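Local coordinates for five-membered-cyclitol-phosphate synthase (Streptomyces citricolor, PDB 6K96), which belongs to the myo-inositol-1-phosphate synthase family, forms a four-chain assembly and holds a bound nicotinamide-adenine-dinucleotide next to a parallel, Rossmann-like sheet, at residues B[299-302]-B[303-307]; B[26-29]-B[30-34]; B[335-338]-B[339-342]. All coordinates share one frame; numbering follows the deposited sequence.

Interaction 1. Residues B[299-302]-B[303-307]; sequences VIID and LIRIA
I300 and I304 meet one turn apart on helix 292-313, a buried helix that packs on the parallel, Rossmann-like sheet of this NAD-bound protein. Here the packing is tight. The CG2 methyls of I300 and I304 lie 3.8 Å apart. The backbone pairs the same residues, with I304 N bonded to I300 O at 2.8 Å and a nearly straight N-H (171°). I304 CG1 sits between its own backbone N and carbonyl carbon (chi1 56°). That turn lays CG1 of I304 close to I300 O, at 3.4 Å, and carries its CD1 to the CD1 of I301, 3.9 Å away. I304 thus has one branch on I300 and the other on I301.

The V299-L303 side is looser. The nearest side-chain atoms, V299 CG1 and L303 CD1, are 4.4 Å apart. A backbone bond from L303 N to V299 O (3.1 Å) links the two residues. All the touching residues are buried, so the loose side is also inside the protein. I304 touches L7 of strand 5-10, I300 touches L129 of strand 127-130, V299 and L303 both reach V325, and I301 packs on W277 of a second subunit.

The polar side belongs to D302 and R305. Their charged ends do not touch each other. D302 OD1 forms a salt bridge with the R44 guanidinium, while R305 NH2 bonds the backbone O of R44. R305 NE bonds I50 O, so two backbone oxygens hold the guanidinium and help fix its rotation. D302 O receives I306 N at 2.9 Å and, weakly, R305 N. The CG1 of I306 also rests 3.2 Å from D302 O.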
ATOM      1  N   VAL B 299      26.699  -4.982   4.788  1.00 30.85           N
ATOM      2  CA  VAL B 299      27.467  -4.120   5.742  1.00 30.75           C
ATOM      3  C   VAL B 299      28.654  -4.924   6.299  1.00 30.64           C
ATOM      4  O   VAL B 299      29.731  -4.363   6.461  1.00 30.55           O
ATOM      5  CB  VAL B 299      26.494  -3.563   6.788  1.00 31.01           C
ATOM      6  CG1 VAL B 299      27.132  -3.393   8.144  1.00 31.61           C
ATOM      7  CG2 VAL B 299      25.841  -2.273   6.297  1.00 31.21           C
ATOM      8  N   ILE B 300      28.490  -6.221   6.482  1.00 30.73           N
ATOM      9  CA  ILE B 300      29.584  -7.093   6.948  1.00 31.88           C
ATOM     10  C   ILE B 300      30.720  -6.920   5.937  1.00 33.74           C
ATOM     11  O   ILE B 300      31.829  -6.559   6.334  1.00 35.39           O
ATOM     12  CB  ILE B 300      29.112  -8.538   7.162  1.00 31.43           C
ATOM     13  CG1 ILE B 300      28.057  -8.579   8.265  1.00 31.72           C
ATOM     14  CG2 ILE B 300      30.271  -9.436   7.531  1.00 31.67           C
ATOM     15  CD1 ILE B 300      27.372  -9.927   8.435  1.00 32.08           C
ATOM     16  N   ILE B 301      30.461  -7.056   4.646  1.00 35.15           N
ATOM     17  CA  ILE B 301      31.563  -6.974   3.636  1.00 36.29           C
ATOM     18  C   ILE B 301      32.393  -5.695   3.806  1.00 37.09           C
ATOM     19  O   ILE B 301      33.550  -5.746   3.506  1.00 37.93           O
ATOM     20  CB  ILE B 301      31.025  -7.079   2.207  1.00 36.00           C
ATOM     21  CG1 ILE B 301      32.153  -7.458   1.254  1.00 35.71           C
ATOM     22  CG2 ILE B 301      30.319  -5.774   1.827  1.00 36.22           C
ATOM     23  CD1 ILE B 301      32.860  -8.706   1.645  1.00 35.74           C
ATOM     24  N   ASP B 302      31.793  -4.579   4.207  1.00 38.69           N
ATOM     25  CA  ASP B 302      32.474  -3.317   4.597  1.00 40.05           C
ATOM     26  C   ASP B 302      33.351  -3.605   5.843  1.00 39.87           C
ATOM     27  O   ASP B 302      34.568  -3.569   5.713  1.00 39.08           O
ATOM     28  CB  ASP B 302      31.399  -2.244   4.847  1.00 41.63           C
ATOM     29  CG  ASP B 302      31.197  -1.268   3.703  1.00 45.25           C
ATOM     30  OD1 ASP B 302      31.970  -0.314   3.653  1.00 50.91           O
ATOM     31  OD2 ASP B 302      30.256  -1.438   2.877  1.00 48.98           O
ATOM     32  N   LEU B 303      32.745  -3.979   6.981  1.00 39.00           N
ATOM     33  CA  LEU B 303      33.442  -4.136   8.284  1.00 39.67           C
ATOM     34  C   LEU B 303      34.581  -5.168   8.182  1.00 38.82           C
ATOM     35  O   LEU B 303      35.647  -4.897   8.736  1.00 38.60           O
ATOM     36  CB  LEU B 303      32.433  -4.543   9.373  1.00 39.68           C
ATOM     37  CG  LEU B 303      31.350  -3.522   9.694  1.00 39.13           C
ATOM     38  CD1 LEU B 303      30.507  -4.025  10.836  1.00 39.48           C
ATOM     39  CD2 LEU B 303      31.931  -2.167  10.037  1.00 39.73           C
ATOM     40  N   ILE B 304      34.373  -6.329   7.564  1.00 37.91           N
ATOM     41  CA  ILE B 304      35.439  -7.374   7.564  1.00 39.69           C
ATOM     42  C   ILE B 304      36.635  -6.866   6.768  1.00 41.20           C
ATOM     43  O   ILE B 304      37.765  -7.263   7.087  1.00 42.53           O
ATOM     44  CB  ILE B 304      35.009  -8.753   7.053  1.00 39.35           C
ATOM     45  CG1 ILE B 304      34.431  -8.672   5.642  1.00 40.16           C
ATOM     46  CG2 ILE B 304      34.081  -9.422   8.047  1.00 38.48           C
ATOM     47  CD1 ILE B 304      33.896  -9.985   5.155  1.00 40.83           C
ATOM     48  N   ARG B 305      36.412  -6.045   5.747  1.00 42.69           N
ATOM     49  CA  ARG B 305      37.540  -5.523   4.942  1.00 44.13           C
ATOM     50  C   ARG B 305      38.170  -4.379   5.742  1.00 44.33           C
ATOM     51  O   ARG B 305      39.420  -4.210   5.638  1.00 44.97           O
ATOM     52  CB  ARG B 305      37.121  -5.042   3.553  1.00 44.41           C
ATOM     53  CG  ARG B 305      36.829  -6.128   2.528  1.00 45.29           C
ATOM     54  CD  ARG B 305      35.562  -5.827   1.733  1.00 44.71           C
ATOM     55  NE  ARG B 305      35.638  -4.912   0.608  1.00 45.43           N
ATOM     56  CZ  ARG B 305      34.637  -4.135   0.161  1.00 44.84           C
ATOM     57  NH1 ARG B 305      33.447  -4.108   0.726  1.00 44.43           N
ATOM     58  NH2 ARG B 305      34.817  -3.373  -0.883  1.00 45.56           N
ATOM     59  N   ILE B 306      37.367  -3.612   6.495  1.00 42.57           N
ATOM     60  CA  ILE B 306      37.937  -2.511   7.310  1.00 41.82           C
ATOM     61  C   ILE B 306      38.891  -3.170   8.293  1.00 41.08           C
ATOM     62  O   ILE B 306      40.032  -2.695   8.423  1.00 41.65           O
ATOM     63  CB  ILE B 306      36.884  -1.639   7.993  1.00 41.66           C
ATOM     64  CG1 ILE B 306      35.933  -0.964   7.012  1.00 42.57           C
ATOM     65  CG2 ILE B 306      37.585  -0.587   8.828  1.00 43.39           C
ATOM     66  CD1 ILE B 306      34.675  -0.427   7.686  1.00 42.88           C
ATOM     67  N   ALA B 307      38.434  -4.284   8.861  1.00 40.79           N
ATOM     68  CA  ALA B 307      39.145  -5.157   9.823  1.00 39.71           C
ATOM     69  C   ALA B 307      40.479  -5.615   9.241  1.00 39.96           C
ATOM     70  O   ALA B 307      41.529  -5.225   9.790  1.00 40.97           O
ATOM     71  CB  ALA B 307      38.269  -6.341  10.160  1.00 39.63           C
TER

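Interaction 2. Residues B[26-29]-B[30-34]; sequences YRKM and SAEGV
K28 and E32, one turn apart near the end of helix 14-31, run across each other at a slant. E32 OE2 lies alongside the lysine methylenes, nearer CE than NZ: it is 3.1 Å from K28 CE. The salt bridge to the ammonium is long, with K28 NZ 3.8 Å from E32 OE2. K28 has CG anti to the backbone N (chi1 -179°) and bends twice further out, which folds its methylenes past the carboxylate.

M29 and V34 form the apolar pair. The M29 chain bends at its last torsion and brings CE to 4.0 Å from V34 CG1. V34 N bonds back to M29 O at 2.8 Å. With G33 at phi 133°, this is consistent with the 6→1 bond of a Schellman motif. The inner bond, G33 N to S30 O, is weak and its position doubtful.

S30 N bonds to Y26 O, and the S30 hydroxyl adds a weak bond there. The Y26 ring is buried against F39, and its OH bonds P40 O. W277 of a second subunit, between its strands 265-275 and 281-291, meets that ring edge-to-face, while M29 rests on P40 in the loop after helix 14-31.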
ATOM      1  N   TYR B  26      29.226 -12.561  -6.925  1.00 51.43           N
ATOM      2  CA  TYR B  26      30.082 -11.497  -7.514  1.00 51.91           C
ATOM      3  C   TYR B  26      31.244 -12.144  -8.271  1.00 54.25           C
ATOM      4  O   TYR B  26      31.659 -11.532  -9.234  1.00 54.89           O
ATOM      5  CB  TYR B  26      30.620 -10.519  -6.467  1.00 50.88           C
ATOM      6  CG  TYR B  26      29.543  -9.659  -5.886  1.00 49.49           C
ATOM      7  CD1 TYR B  26      28.945  -8.691  -6.652  1.00 46.67           C
ATOM      8  CD2 TYR B  26      29.083  -9.845  -4.586  1.00 49.99           C
ATOM      9  CE1 TYR B  26      27.905  -7.931  -6.155  1.00 46.79           C
ATOM     10  CE2 TYR B  26      28.039  -9.086  -4.069  1.00 48.34           C
ATOM     11  CZ  TYR B  26      27.447  -8.119  -4.861  1.00 47.12           C
ATOM     12  OH  TYR B  26      26.443  -7.363  -4.333  1.00 45.62           O
ATOM     13  N   ARG B  27      31.785 -13.289  -7.830  1.00 57.51           N
ATOM     14  CA  ARG B  27      32.920 -13.937  -8.541  1.00 61.27           C
ATOM     15  C   ARG B  27      32.439 -14.336  -9.942  1.00 64.09           C
ATOM     16  O   ARG B  27      33.212 -14.142 -10.895  1.00 64.36           O
ATOM     17  CB  ARG B  27      33.488 -15.155  -7.806  1.00 61.07           C
ATOM     18  CG  ARG B  27      35.005 -15.080  -7.664  1.00 62.15           C
ATOM     19  CD  ARG B  27      35.793 -16.367  -7.472  1.00 62.80           C
ATOM     20  NE  ARG B  27      35.674 -17.011  -6.170  1.00 62.67           N
ATOM     21  CZ  ARG B  27      36.104 -16.519  -5.021  1.00 62.51           C
ATOM     22  NH1 ARG B  27      36.682 -15.330  -4.954  1.00 61.51           N
ATOM     23  NH2 ARG B  27      35.947 -17.235  -3.921  1.00 63.95           N
ATOM     24  N   LYS B  28      31.206 -14.851 -10.030  1.00 65.52           N
ATOM     25  CA  LYS B  28      30.539 -15.345 -11.262  1.00 67.20           C
ATOM     26  C   LYS B  28      30.323 -14.154 -12.202  1.00 67.87           C
ATOM     27  O   LYS B  28      30.681 -14.275 -13.396  1.00 68.17           O
ATOM     28  CB  LYS B  28      29.233 -16.082 -10.922  1.00 69.64           C
ATOM     29  CG  LYS B  28      28.459 -16.652 -12.109  1.00 73.31           C
ATOM     30  CD  LYS B  28      26.925 -16.604 -11.989  1.00 75.97           C
ATOM     31  CE  LYS B  28      26.325 -15.272 -12.430  1.00 78.42           C
ATOM     32  NZ  LYS B  28      24.840 -15.211 -12.324  1.00 77.25           N
ATOM     33  N   MET B  29      29.804 -13.043 -11.675  1.00 64.94           N
ATOM     34  CA  MET B  29      29.534 -11.801 -12.450  1.00 65.29           C
ATOM     35  C   MET B  29      30.840 -11.254 -13.055  1.00 65.52           C
ATOM     36  O   MET B  29      30.748 -10.679 -14.173  1.00 64.89           O
ATOM     37  CB  MET B  29      28.860 -10.732 -11.579  1.00 64.86           C
ATOM     38  CG  MET B  29      27.373 -11.027 -11.287  1.00 65.09           C
ATOM     39  SD  MET B  29      26.605  -9.970  -9.995  1.00 63.34           S
ATOM     40  CE  MET B  29      26.657  -8.370 -10.801  1.00 64.71           C
ATOM     41  N   SER B  30      31.988 -11.408 -12.367  1.00 62.47           N
ATOM     42  CA  SER B  30      33.341 -11.024 -12.859  1.00 63.14           C
ATOM     43  C   SER B  30      33.644 -11.782 -14.156  1.00 64.24           C
ATOM     44  O   SER B  30      34.068 -11.146 -15.158  1.00 62.16           O
ATOM     45  CB  SER B  30      34.427 -11.314 -11.866  1.00 63.41           C
ATOM     46  OG  SER B  30      34.483 -10.336 -10.853  1.00 66.21           O
ATOM     47  N   ALA B  31      33.483 -13.105 -14.114  1.00 62.34           N
ATOM     48  CA  ALA B  31      33.677 -13.986 -15.281  1.00 62.38           C
ATOM     49  C   ALA B  31      32.696 -13.528 -16.362  1.00 62.42           C
ATOM     50  O   ALA B  31      33.119 -12.932 -17.310  1.00 64.82           O
ATOM     51  CB  ALA B  31      33.471 -15.430 -14.899  1.00 62.19           C
ATOM     52  N   GLU B  32      31.404 -13.689 -16.131  1.00 64.04           N
ATOM     53  CA  GLU B  32      30.338 -13.418 -17.130  1.00 64.65           C
ATOM     54  C   GLU B  32      30.468 -11.959 -17.621  1.00 62.80           C
ATOM     55  O   GLU B  32      29.725 -11.604 -18.529  1.00 64.20           O
ATOM     56  CB  GLU B  32      28.943 -13.789 -16.579  1.00 66.85           C
ATOM     57  CG  GLU B  32      28.939 -14.915 -15.522  1.00 68.89           C
ATOM     58  CD  GLU B  32      28.189 -16.219 -15.775  1.00 69.52           C
ATOM     59  OE1 GLU B  32      28.761 -17.126 -16.443  1.00 70.26           O
ATOM     60  OE2 GLU B  32      27.065 -16.356 -15.222  1.00 67.06           O
ATOM     61  N   GLY B  33      31.360 -11.124 -17.064  1.00 60.97           N
ATOM     62  CA  GLY B  33      31.834  -9.892 -17.744  1.00 60.24           C
ATOM     63  C   GLY B  33      31.843  -8.624 -16.894  1.00 59.48           C
ATOM     64  O   GLY B  33      32.690  -7.778 -17.163  1.00 57.16           O
ATOM     65  N   VAL B  34      30.977  -8.519 -15.876  1.00 59.06           N
ATOM     66  CA  VAL B  34      30.551  -7.261 -15.197  1.00 56.70           C
ATOM     67  C   VAL B  34      31.743  -6.652 -14.462  1.00 55.70           C
ATOM     68  O   VAL B  34      32.405  -7.379 -13.669  1.00 54.91           O
ATOM     69  CB  VAL B  34      29.389  -7.576 -14.236  1.00 57.80           C
ATOM     70  CG1 VAL B  34      28.865  -6.357 -13.476  1.00 55.74           C
ATOM     71  CG2 VAL B  34      28.249  -8.250 -14.997  1.00 58.75           C
TER

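Interaction 3. Residues B[335-338]-B[339-342]; sequences SYTS and EDVA
T337 and D340 bond to each other in both directions, backbone to side chain each way: a capping box at the start of helix 338-353. T337 is the N-cap. Its OG1 accepts from D340 N at 3.3 Å, with the N-H well aimed (161°). In return D340 OD2 accepts from T337 N at 3.2 Å. That N-H comes to the anti side of the carboxylate and lies 27° out of its plane. T337 OG1 also gives a weak bond to D340 OD2, so one carboxylate oxygen has both a backbone and a hydroxyl donor from the same threonine. The threonine torsion makes this possible: OG1 stands between the backbone N and the carbonyl carbon (chi1 66°), turned in toward the first helical turn. The box supplies a partner for D340 N, which has no preceding helical turn. The carboxylate beside the helix start would probably be favoured by the helix dipole.

Past the box the regular pattern begins. A342 N bonds to S338 O at 3.0 Å. V341 N is held less firmly, by two weak bonds to T337 O and S338 O. V341 CG2 lies 3.6 Å from T337 O.

The Y336 ring meets D340 CB at its edge, with CD1 of Y336 4.2 Å from that carbon. S335 OG stands over one face of the same ring, toward the rim. S335 OG bonds G331 O and G332 O, and the tyrosine OH bonds A330 O.

The contact joins the loop that follows helix 292-313 to helix 338-353. Y336 packs on F318, A320 and V323 of that loop, and V341, on the first turn of helix 338-353, also packs on V323.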
ATOM      1  N   SER B 335      30.516  11.567  18.784  1.00 51.58           N
ATOM      2  CA  SER B 335      31.957  11.932  18.661  1.00 52.44           C
ATOM      3  C   SER B 335      32.513  11.712  17.237  1.00 53.76           C
ATOM      4  O   SER B 335      33.747  11.660  17.101  1.00 56.33           O
ATOM      5  CB  SER B 335      32.777  11.161  19.649  1.00 53.05           C
ATOM      6  OG  SER B 335      32.975   9.834  19.190  1.00 51.54           O
ATOM      7  N   TYR B 336      31.672  11.596  16.202  1.00 53.50           N
ATOM      8  CA  TYR B 336      32.112  11.331  14.804  1.00 53.49           C
ATOM      9  C   TYR B 336      31.252  12.104  13.801  1.00 54.00           C
ATOM     10  O   TYR B 336      30.011  12.116  13.997  1.00 54.67           O
ATOM     11  CB  TYR B 336      32.062   9.848  14.431  1.00 51.98           C
ATOM     12  CG  TYR B 336      32.953   8.914  15.218  1.00 52.65           C
ATOM     13  CD1 TYR B 336      34.338   8.896  15.087  1.00 52.05           C
ATOM     14  CD2 TYR B 336      32.377   7.961  16.041  1.00 52.26           C
ATOM     15  CE1 TYR B 336      35.112   7.975  15.773  1.00 51.67           C
ATOM     16  CE2 TYR B 336      33.137   7.048  16.743  1.00 52.32           C
ATOM     17  CZ  TYR B 336      34.505   7.061  16.620  1.00 52.42           C
ATOM     18  OH  TYR B 336      35.141   6.132  17.384  1.00 52.52           O
ATOM     19  N   THR B 337      31.927  12.741  12.817  1.00 53.00           N
ATOM     20  CA  THR B 337      31.361  13.467  11.644  1.00 54.65           C
ATOM     21  C   THR B 337      31.556  12.606  10.393  1.00 55.25           C
ATOM     22  O   THR B 337      32.328  11.646  10.508  1.00 53.86           O
ATOM     23  CB  THR B 337      32.031  14.834  11.427  1.00 55.80           C
ATOM     24  OG1 THR B 337      33.408  14.674  11.052  1.00 55.97           O
ATOM     25  CG2 THR B 337      31.936  15.725  12.644  1.00 55.40           C
ATOM     26  N   SER B 338      30.975  12.974   9.234  1.00 56.66           N
ATOM     27  CA  SER B 338      31.107  12.216   7.949  1.00 58.26           C
ATOM     28  C   SER B 338      32.564  12.215   7.499  1.00 60.44           C
ATOM     29  O   SER B 338      32.993  11.244   6.861  1.00 63.16           O
ATOM     30  CB  SER B 338      30.268  12.763   6.827  1.00 57.61           C
ATOM     31  OG  SER B 338      28.919  12.924   7.229  1.00 59.49           O
ATOM     32  N   GLU B 339      33.259  13.307   7.804  1.00 62.32           N
ATOM     33  CA  GLU B 339      34.680  13.518   7.433  1.00 63.61           C
ATOM     34  C   GLU B 339      35.554  12.607   8.292  1.00 61.32           C
ATOM     35  O   GLU B 339      36.488  12.031   7.727  1.00 62.99           O
ATOM     36  CB  GLU B 339      35.043  15.002   7.500  1.00 66.79           C
ATOM     37  CG  GLU B 339      34.868  15.676   6.147  1.00 69.02           C
ATOM     38  CD  GLU B 339      34.818  17.194   6.211  1.00 72.90           C
ATOM     39  OE1 GLU B 339      34.313  17.695   7.249  1.00 75.07           O
ATOM     40  OE2 GLU B 339      35.274  17.875   5.229  1.00 69.77           O
ATOM     41  N   ASP B 340      35.245  12.432   9.576  1.00 60.09           N
ATOM     42  CA  ASP B 340      35.955  11.455  10.449  1.00 58.45           C
ATOM     43  C   ASP B 340      35.958  10.099   9.735  1.00 57.06           C
ATOM     44  O   ASP B 340      37.021   9.422   9.709  1.00 61.80           O
ATOM     45  CB  ASP B 340      35.371  11.431  11.864  1.00 56.70           C
ATOM     46  CG  ASP B 340      35.802  12.619  12.725  1.00 56.29           C
ATOM     47  OD1 ASP B 340      36.953  13.123  12.562  1.00 55.07           O
ATOM     48  OD2 ASP B 340      34.982  13.063  13.525  1.00 54.44           O
ATOM     49  N   VAL B 341      34.842   9.757   9.112  1.00 54.16           N
ATOM     50  CA  VAL B 341      34.641   8.406   8.527  1.00 52.50           C
ATOM     51  C   VAL B 341      35.438   8.354   7.224  1.00 52.18           C
ATOM     52  O   VAL B 341      36.319   7.492   7.092  1.00 53.86           O
ATOM     53  CB  VAL B 341      33.148   8.080   8.352  1.00 51.64           C
ATOM     54  CG1 VAL B 341      32.932   6.745   7.646  1.00 51.63           C
ATOM     55  CG2 VAL B 341      32.415   8.100   9.689  1.00 49.84           C
ATOM     56  N   ALA B 342      35.207   9.321   6.348  1.00 51.43           N
ATOM     57  CA  ALA B 342      35.948   9.547   5.080  1.00 50.23           C
ATOM     58  C   ALA B 342      37.478   9.583   5.294  1.00 49.03           C
ATOM     59  O   ALA B 342      38.172   8.864   4.568  1.00 47.30           O
ATOM     60  CB  ALA B 342      35.427  10.813   4.443  1.00 50.60           C
TER

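In the fold
All three contacts are local, each within a few residues along the chain, but their settings differ. Interaction 1 is core: every touching residue is buried, branched apolar chains dominate, D302 has a salt bridge to R44 and R305 bonds backbone oxygens. Interactions 2 and 3 are largely surface contacts at opposite helix ends, one at the close of helix 14-31 and one at the start of helix 338-353. The first end uses a glycine turn and a loose charge pair, the second a reciprocal side-chain cap. Interactions 1 and 3 lie on successive helices, their centres about 17 Å apart, and Y345 of helix 338-353 bonds D302 weakly. W277 of a second subunit meets both interactions 1 and 2.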